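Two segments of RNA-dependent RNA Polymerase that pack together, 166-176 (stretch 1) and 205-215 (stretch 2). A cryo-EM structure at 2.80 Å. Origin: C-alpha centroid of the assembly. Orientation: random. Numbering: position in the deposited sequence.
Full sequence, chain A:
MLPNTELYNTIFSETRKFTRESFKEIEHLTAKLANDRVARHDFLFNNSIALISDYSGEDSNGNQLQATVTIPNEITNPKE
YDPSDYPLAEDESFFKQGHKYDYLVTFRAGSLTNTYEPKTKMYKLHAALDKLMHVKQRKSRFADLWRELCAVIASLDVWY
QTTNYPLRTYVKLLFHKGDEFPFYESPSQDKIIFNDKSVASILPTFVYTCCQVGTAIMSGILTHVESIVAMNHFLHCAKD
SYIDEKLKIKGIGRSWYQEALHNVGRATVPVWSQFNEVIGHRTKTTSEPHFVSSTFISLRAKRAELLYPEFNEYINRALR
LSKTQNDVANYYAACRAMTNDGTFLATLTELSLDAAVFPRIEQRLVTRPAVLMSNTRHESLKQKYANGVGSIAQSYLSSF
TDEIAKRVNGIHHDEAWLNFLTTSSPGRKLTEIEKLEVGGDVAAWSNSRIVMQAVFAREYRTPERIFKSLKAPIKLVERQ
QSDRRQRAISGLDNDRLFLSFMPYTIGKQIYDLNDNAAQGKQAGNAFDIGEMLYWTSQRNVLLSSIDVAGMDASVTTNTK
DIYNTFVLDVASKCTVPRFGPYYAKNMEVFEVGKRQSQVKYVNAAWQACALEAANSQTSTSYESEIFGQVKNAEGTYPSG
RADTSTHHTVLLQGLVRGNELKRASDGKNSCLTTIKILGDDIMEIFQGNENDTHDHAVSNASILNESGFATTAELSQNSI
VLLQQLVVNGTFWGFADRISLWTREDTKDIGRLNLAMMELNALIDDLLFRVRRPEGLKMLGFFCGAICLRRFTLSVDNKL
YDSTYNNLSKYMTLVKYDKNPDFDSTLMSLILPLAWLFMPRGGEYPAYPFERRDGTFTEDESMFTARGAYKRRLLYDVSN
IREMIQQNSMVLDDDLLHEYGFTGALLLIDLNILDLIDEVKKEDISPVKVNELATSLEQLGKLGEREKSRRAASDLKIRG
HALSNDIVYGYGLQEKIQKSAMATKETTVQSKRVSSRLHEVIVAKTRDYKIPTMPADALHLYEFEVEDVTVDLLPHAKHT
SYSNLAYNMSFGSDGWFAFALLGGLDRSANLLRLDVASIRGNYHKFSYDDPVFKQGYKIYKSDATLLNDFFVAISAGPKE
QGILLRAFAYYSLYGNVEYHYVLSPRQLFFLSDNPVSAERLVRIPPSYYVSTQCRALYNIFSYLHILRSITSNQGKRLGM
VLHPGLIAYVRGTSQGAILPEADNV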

ATOM      1  N   PRO A 166      31.554  10.138 -27.665  1.00 40.43           N
ATOM      2  CA  PRO A 166      32.300   9.679 -26.471  1.00 40.43           C
ATOM      3  C   PRO A 166      31.734   8.475 -25.733  1.00 40.43           C
ATOM      4  O   PRO A 166      32.456   7.852 -24.937  1.00 40.43           O
ATOM      5  CB  PRO A 166      32.278  10.914 -25.567  1.00 40.43           C
ATOM      6  CG  PRO A 166      32.103  12.039 -26.469  1.00 40.43           C
ATOM      7  CD  PRO A 166      31.230  11.573 -27.557  1.00 40.43           C
ATOM      8  N   LEU A 167      30.472   8.124 -25.968  1.00 40.93           N
ATOM      9  CA  LEU A 167      29.895   7.000 -25.243  1.00 40.93           C
ATOM     10  C   LEU A 167      30.475   5.679 -25.737  1.00 40.93           C
ATOM     11  O   LEU A 167      30.545   4.706 -24.979  1.00 40.93           O
ATOM     12  CB  LEU A 167      28.370   7.028 -25.362  1.00 40.93           C
ATOM     13  CG  LEU A 167      27.580   6.068 -24.464  1.00 40.93           C
ATOM     14  CD1 LEU A 167      27.820   6.390 -23.000  1.00 40.93           C
ATOM     15  CD2 LEU A 167      26.101   6.107 -24.770  1.00 40.93           C
ATOM     16  N   ARG A 168      30.963   5.645 -26.983  1.00 43.63           N
ATOM     17  CA  ARG A 168      31.677   4.469 -27.469  1.00 43.63           C
ATOM     18  C   ARG A 168      32.993   4.273 -26.728  1.00 43.63           C
ATOM     19  O   ARG A 168      33.355   3.143 -26.378  1.00 43.63           O
ATOM     20  CB  ARG A 168      31.946   4.575 -28.970  1.00 43.63           C
ATOM     21  CG  ARG A 168      30.717   4.705 -29.824  1.00 43.63           C
ATOM     22  CD  ARG A 168      29.799   3.525 -29.646  1.00 43.63           C
ATOM     23  NE  ARG A 168      30.354   2.253 -30.089  1.00 43.63           N
ATOM     24  CZ  ARG A 168      30.202   1.755 -31.310  1.00 43.63           C
ATOM     25  NH1 ARG A 168      29.511   2.424 -32.219  1.00 43.63           N
ATOM     26  NH2 ARG A 168      30.732   0.584 -31.619  1.00 43.63           N
ATOM     27  N   THR A 169      33.719   5.363 -26.469  1.00 43.58           N
ATOM     28  CA  THR A 169      34.968   5.248 -25.730  1.00 43.58           C
ATOM     29  C   THR A 169      34.720   4.908 -24.273  1.00 43.58           C
ATOM     30  O   THR A 169      35.528   4.198 -23.674  1.00 43.58           O
ATOM     31  CB  THR A 169      35.780   6.531 -25.833  1.00 43.58           C
ATOM     32  OG1 THR A 169      35.081   7.586 -25.167  1.00 43.58           O
ATOM     33  CG2 THR A 169      35.959   6.898 -27.281  1.00 43.58           C
ATOM     34  N   TYR A 170      33.606   5.374 -23.693  1.00 40.51           N
ATOM     35  CA  TYR A 170      33.243   4.920 -22.349  1.00 40.51           C
ATOM     36  C   TYR A 170      32.928   3.427 -22.311  1.00 40.51           C
ATOM     37  O   TYR A 170      33.380   2.724 -21.399  1.00 40.51           O
ATOM     38  CB  TYR A 170      32.069   5.726 -21.793  1.00 40.51           C
ATOM     39  CG  TYR A 170      32.481   7.021 -21.137  1.00 40.51           C
ATOM     40  CD1 TYR A 170      33.026   7.019 -19.860  1.00 40.51           C
ATOM     41  CD2 TYR A 170      32.311   8.239 -21.775  1.00 40.51           C
ATOM     42  CE1 TYR A 170      33.407   8.188 -19.246  1.00 40.51           C
ATOM     43  CE2 TYR A 170      32.689   9.417 -21.167  1.00 40.51           C
ATOM     44  CZ  TYR A 170      33.233   9.383 -19.903  1.00 40.51           C
ATOM     45  OH  TYR A 170      33.612  10.550 -19.289  1.00 40.51           O
ATOM     46  N   VAL A 171      32.171   2.925 -23.296  1.00 42.63           N
ATOM     47  CA  VAL A 171      31.845   1.498 -23.361  1.00 42.63           C
ATOM     48  C   VAL A 171      33.108   0.659 -23.536  1.00 42.63           C
ATOM     49  O   VAL A 171      33.282  -0.371 -22.870  1.00 42.63           O
ATOM     50  CB  VAL A 171      30.814   1.233 -24.479  1.00 42.63           C
ATOM     51  CG1 VAL A 171      30.663  -0.249 -24.761  1.00 42.63           C
ATOM     52  CG2 VAL A 171      29.459   1.774 -24.083  1.00 42.63           C
ATOM     53  N   LYS A 172      34.042   1.125 -24.370  1.00 46.52           N
ATOM     54  CA  LYS A 172      35.264   0.359 -24.598  1.00 46.52           C
ATOM     55  C   LYS A 172      36.204   0.424 -23.397  1.00 46.52           C
ATOM     56  O   LYS A 172      36.824  -0.582 -23.040  1.00 46.52           O
ATOM     57  CB  LYS A 172      35.964   0.851 -25.862  1.00 46.52           C
ATOM     58  CG  LYS A 172      37.130  -0.021 -26.286  1.00 46.52           C
ATOM     59  CD  LYS A 172      37.852   0.538 -27.492  1.00 46.52           C
ATOM     60  CE  LYS A 172      37.055   0.330 -28.759  1.00 46.52           C
ATOM     61  NZ  LYS A 172      37.832   0.748 -29.958  1.00 46.52           N
ATOM     62  N   LEU A 173      36.319   1.582 -22.747  1.00 42.71           N
ATOM     63  CA  LEU A 173      37.197   1.676 -21.592  1.00 42.71           C
ATOM     64  C   LEU A 173      36.621   1.014 -20.350  1.00 42.71           C
ATOM     65  O   LEU A 173      37.382   0.708 -19.430  1.00 42.71           O
ATOM     66  CB  LEU A 173      37.515   3.132 -21.280  1.00 42.71           C
ATOM     67  CG  LEU A 173      38.460   3.893 -22.195  1.00 42.71           C
ATOM     68  CD1 LEU A 173      38.500   5.347 -21.777  1.00 42.71           C
ATOM     69  CD2 LEU A 173      39.839   3.278 -22.133  1.00 42.71           C
ATOM     70  N   LEU A 174      35.312   0.789 -20.289  1.00 42.87           N
ATOM     71  CA  LEU A 174      34.749   0.136 -19.115  1.00 42.87           C
ATOM     72  C   LEU A 174      34.487  -1.351 -19.299  1.00 42.87           C
ATOM     73  O   LEU A 174      34.510  -2.089 -18.311  1.00 42.87           O
ATOM     74  CB  LEU A 174      33.443   0.822 -18.692  1.00 42.87           C
ATOM     75  CG  LEU A 174      33.536   2.232 -18.105  1.00 42.87           C
ATOM     76  CD1 LEU A 174      32.157   2.831 -17.934  1.00 42.87           C
ATOM     77  CD2 LEU A 174      34.273   2.218 -16.782  1.00 42.87           C
ATOM     78  N   PHE A 175      34.245  -1.829 -20.521  1.00 44.06           N
ATOM     79  CA  PHE A 175      33.740  -3.182 -20.681  1.00 44.06           C
ATOM     80  C   PHE A 175      34.537  -4.057 -21.638  1.00 44.06           C
ATOM     81  O   PHE A 175      34.154  -5.211 -21.844  1.00 44.06           O
ATOM     82  CB  PHE A 175      32.278  -3.146 -21.152  1.00 44.06           C
ATOM     83  CG  PHE A 175      31.392  -2.309 -20.288  1.00 44.06           C
ATOM     84  CD1 PHE A 175      31.014  -2.744 -19.033  1.00 44.06           C
ATOM     85  CD2 PHE A 175      30.922  -1.088 -20.742  1.00 44.06           C
ATOM     86  CE1 PHE A 175      30.202  -1.966 -18.233  1.00 44.06           C
ATOM     87  CE2 PHE A 175      30.107  -0.308 -19.950  1.00 44.06           C
ATOM     88  CZ  PHE A 175      29.747  -0.749 -18.695  1.00 44.06           C
ATOM     89  N   HIS A 176      35.618  -3.560 -22.236  1.00 46.73           N
ATOM     90  CA  HIS A 176      36.421  -4.384 -23.140  1.00 46.73           C
ATOM     91  C   HIS A 176      37.565  -4.982 -22.337  1.00 46.73           C
ATOM     92  O   HIS A 176      38.613  -4.365 -22.144  1.00 46.73           O
ATOM     93  CB  HIS A 176      36.924  -3.577 -24.325  1.00 46.73           C
ATOM     94  CG  HIS A 176      37.659  -4.392 -25.341  1.00 46.73           C
ATOM     95  ND1 HIS A 176      37.035  -5.329 -26.134  1.00 46.73           N
ATOM     96  CD2 HIS A 176      38.960  -4.396 -25.711  1.00 46.73           C
ATOM     97  CE1 HIS A 176      37.921  -5.885 -26.940  1.00 46.73           C
ATOM     98  NE2 HIS A 176      39.097  -5.335 -26.704  1.00 46.73           N
ATOM     99  N   THR A 205      26.274  -2.504 -13.250  1.00 43.23           N
ATOM    100  CA  THR A 205      25.221  -1.492 -13.273  1.00 43.23           C
ATOM    101  C   THR A 205      25.527  -0.402 -14.291  1.00 43.23           C
ATOM    102  O   THR A 205      24.638   0.359 -14.695  1.00 43.23           O
ATOM    103  CB  THR A 205      25.035  -0.882 -11.887  1.00 43.23           C
ATOM    104  OG1 THR A 205      26.258  -0.267 -11.472  1.00 43.23           O
ATOM    105  CG2 THR A 205      24.646  -1.948 -10.888  1.00 43.23           C
ATOM    106  N   PHE A 206      26.778  -0.314 -14.732  1.00 41.37           N
ATOM    107  CA  PHE A 206      27.138   0.752 -15.652  1.00 41.37           C
ATOM    108  C   PHE A 206      26.721   0.470 -17.076  1.00 41.37           C
ATOM    109  O   PHE A 206      26.699   1.398 -17.885  1.00 41.37           O
ATOM    110  CB  PHE A 206      28.622   1.032 -15.578  1.00 41.37           C
ATOM    111  CG  PHE A 206      28.984   1.773 -14.369  1.00 41.37           C
ATOM    112  CD1 PHE A 206      28.768   3.137 -14.309  1.00 41.37           C
ATOM    113  CD2 PHE A 206      29.470   1.117 -13.264  1.00 41.37           C
ATOM    114  CE1 PHE A 206      29.063   3.833 -13.181  1.00 41.37           C
ATOM    115  CE2 PHE A 206      29.770   1.811 -12.134  1.00 41.37           C
ATOM    116  CZ  PHE A 206      29.562   3.169 -12.098  1.00 41.37           C
ATOM    117  N   VAL A 207      26.352  -0.768 -17.392  1.00 42.27           N
ATOM    118  CA  VAL A 207      25.674  -1.030 -18.655  1.00 42.27           C
ATOM    119  C   VAL A 207      24.340  -0.299 -18.683  1.00 42.27           C
ATOM    120  O   VAL A 207      24.004   0.381 -19.661  1.00 42.27           O
ATOM    121  CB  VAL A 207      25.503  -2.545 -18.852  1.00 42.27           C
ATOM    122  CG1 VAL A 207      24.789  -2.843 -20.159  1.00 42.27           C
ATOM    123  CG2 VAL A 207      26.845  -3.225 -18.805  1.00 42.27           C
ATOM    124  N   TYR A 208      23.598  -0.364 -17.575  1.00 42.28           N
ATOM    125  CA  TYR A 208      22.326   0.335 -17.478  1.00 42.28           C
ATOM    126  C   TYR A 208      22.526   1.840 -17.385  1.00 42.28           C
ATOM    127  O   TYR A 208      21.704   2.609 -17.898  1.00 42.28           O
ATOM    128  CB  TYR A 208      21.548  -0.166 -16.266  1.00 42.28           C
ATOM    129  CG  TYR A 208      21.298  -1.655 -16.246  1.00 42.28           C
ATOM    130  CD1 TYR A 208      20.482  -2.248 -17.195  1.00 42.28           C
ATOM    131  CD2 TYR A 208      21.811  -2.450 -15.233  1.00 42.28           C
ATOM    132  CE1 TYR A 208      20.239  -3.601 -17.176  1.00 42.28           C
ATOM    133  CE2 TYR A 208      21.561  -3.806 -15.198  1.00 42.28           C
ATOM    134  CZ  TYR A 208      20.772  -4.375 -16.172  1.00 42.28           C
ATOM    135  OH  TYR A 208      20.508  -5.721 -16.156  1.00 42.28           O
ATOM    136  N   THR A 209      23.614   2.271 -16.744  1.00 39.85           N
ATOM    137  CA  THR A 209      23.945   3.694 -16.688  1.00 39.85           C
ATOM    138  C   THR A 209      24.251   4.252 -18.076  1.00 39.85           C
ATOM    139  O   THR A 209      23.776   5.338 -18.433  1.00 39.85           O
ATOM    140  CB  THR A 209      25.132   3.908 -15.751  1.00 39.85           C
ATOM    141  OG1 THR A 209      24.828   3.352 -14.467  1.00 39.85           O
ATOM    142  CG2 THR A 209      25.431   5.380 -15.586  1.00 39.85           C
ATOM    143  N   CYS A 210      25.035   3.518 -18.874  1.00 40.44           N
ATOM    144  CA  CYS A 210      25.293   3.906 -20.256  1.00 40.44           C
ATOM    145  C   CYS A 210      24.029   3.876 -21.102  1.00 40.44           C
ATOM    146  O   CYS A 210      23.868   4.724 -21.988  1.00 40.44           O
ATOM    147  CB  CYS A 210      26.356   2.997 -20.875  1.00 40.44           C
ATOM    148  SG  CYS A 210      28.026   3.211 -20.244  1.00 40.44           S
ATOM    149  N   CYS A 211      23.123   2.926 -20.838  1.00 40.17           N
ATOM    150  CA  CYS A 211      21.837   2.911 -21.533  1.00 40.17           C
ATOM    151  C   CYS A 211      21.007   4.150 -21.210  1.00 40.17           C
ATOM    152  O   CYS A 211      20.374   4.730 -22.100  1.00 40.17           O
ATOM    153  CB  CYS A 211      21.054   1.646 -21.189  1.00 40.17           C
ATOM    154  SG  CYS A 211      21.673   0.128 -21.920  1.00 40.17           S
ATOM    155  N   GLN A 212      21.038   4.601 -19.956  1.00 39.23           N
ATOM    156  CA  GLN A 212      20.284   5.798 -19.594  1.00 39.23           C
ATOM    157  C   GLN A 212      20.912   7.062 -20.173  1.00 39.23           C
ATOM    158  O   GLN A 212      20.195   7.979 -20.593  1.00 39.23           O
ATOM    159  CB  GLN A 212      20.168   5.909 -18.077  1.00 39.23           C
ATOM    160  CG  GLN A 212      19.256   7.027 -17.629  1.00 39.23           C
ATOM    161  CD  GLN A 212      17.821   6.784 -18.035  1.00 39.23           C
ATOM    162  OE1 GLN A 212      17.317   5.669 -17.935  1.00 39.23           O
ATOM    163  NE2 GLN A 212      17.155   7.829 -18.502  1.00 39.23           N
ATOM    164  N   VAL A 213      22.243   7.133 -20.213  1.00 35.71           N
ATOM    165  CA  VAL A 213      22.893   8.312 -20.783  1.00 35.71           C
ATOM    166  C   VAL A 213      22.663   8.373 -22.291  1.00 35.71           C
ATOM    167  O   VAL A 213      22.417   9.449 -22.854  1.00 35.71           O
ATOM    168  CB  VAL A 213      24.386   8.330 -20.403  1.00 35.71           C
ATOM    169  CG1 VAL A 213      25.131   9.431 -21.118  1.00 35.71           C
ATOM    170  CG2 VAL A 213      24.520   8.548 -18.918  1.00 35.71           C
ATOM    171  N   GLY A 214      22.652   7.218 -22.957  1.00 36.24           N
ATOM    172  CA  GLY A 214      22.303   7.201 -24.366  1.00 36.24           C
ATOM    173  C   GLY A 214      20.848   7.528 -24.632  1.00 36.24           C
ATOM    174  O   GLY A 214      20.525   8.140 -25.656  1.00 36.24           O
ATOM    175  N   THR A 215      19.956   7.139 -23.720  1.00 36.27           N
ATOM    176  CA  THR A 215      18.555   7.536 -23.823  1.00 36.27           C
ATOM    177  C   THR A 215      18.397   9.043 -23.655  1.00 36.27           C
ATOM    178  O   THR A 215      17.585   9.670 -24.343  1.00 36.27           O
ATOM    179  CB  THR A 215      17.736   6.778 -22.779  1.00 36.27           C
ATOM    180  OG1 THR A 215      17.900   5.373 -22.990  1.00 36.27           O
ATOM    181  CG2 THR A 215      16.262   7.105 -22.879  1.00 36.27           C
TER

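Two antiparallel helices can pack without a single hydrogen bond between them, and this pair from an RNA polymerase does so through a few apolar side chains. The axes run at 179°, 11.2 Å apart at closest approach, and only 337 Å² is buried in total, so the contact is spare.

Leu167 opens it. Its CA-to-CB bond points toward stretch 2, and with chi1 t and chi2 p, CD2 lies 3.8 Å from Cys210 O and 4.0 Å from Gly214 CA, while CD1 sits 4.2 Å from Cys210 SG. Glycine suits its place: a CB there would fall 3.5 Å from Leu167 CD2, a tight fit. The next three residues add little, Thr169 instead turning back on its own helix, where OG1 donates to Pro166 O at 2.6 Å.

One turn after Leu167, Val171 reaches across more modestly, CG2 approaching Cys210 SG at 4.3 Å. Phe175, a further turn on, closes the row. Its ring is long enough to span the gap: CZ comes within 3.8 Å of Phe206 CB, and CE1 within 3.6 Å of Val207 CG2. Cys210 SG meets the ring at its edge, 4.1 Å from Phe175 CE2. Compact and weakly polar, the Cys210 side chain thus touches all three residues of the row.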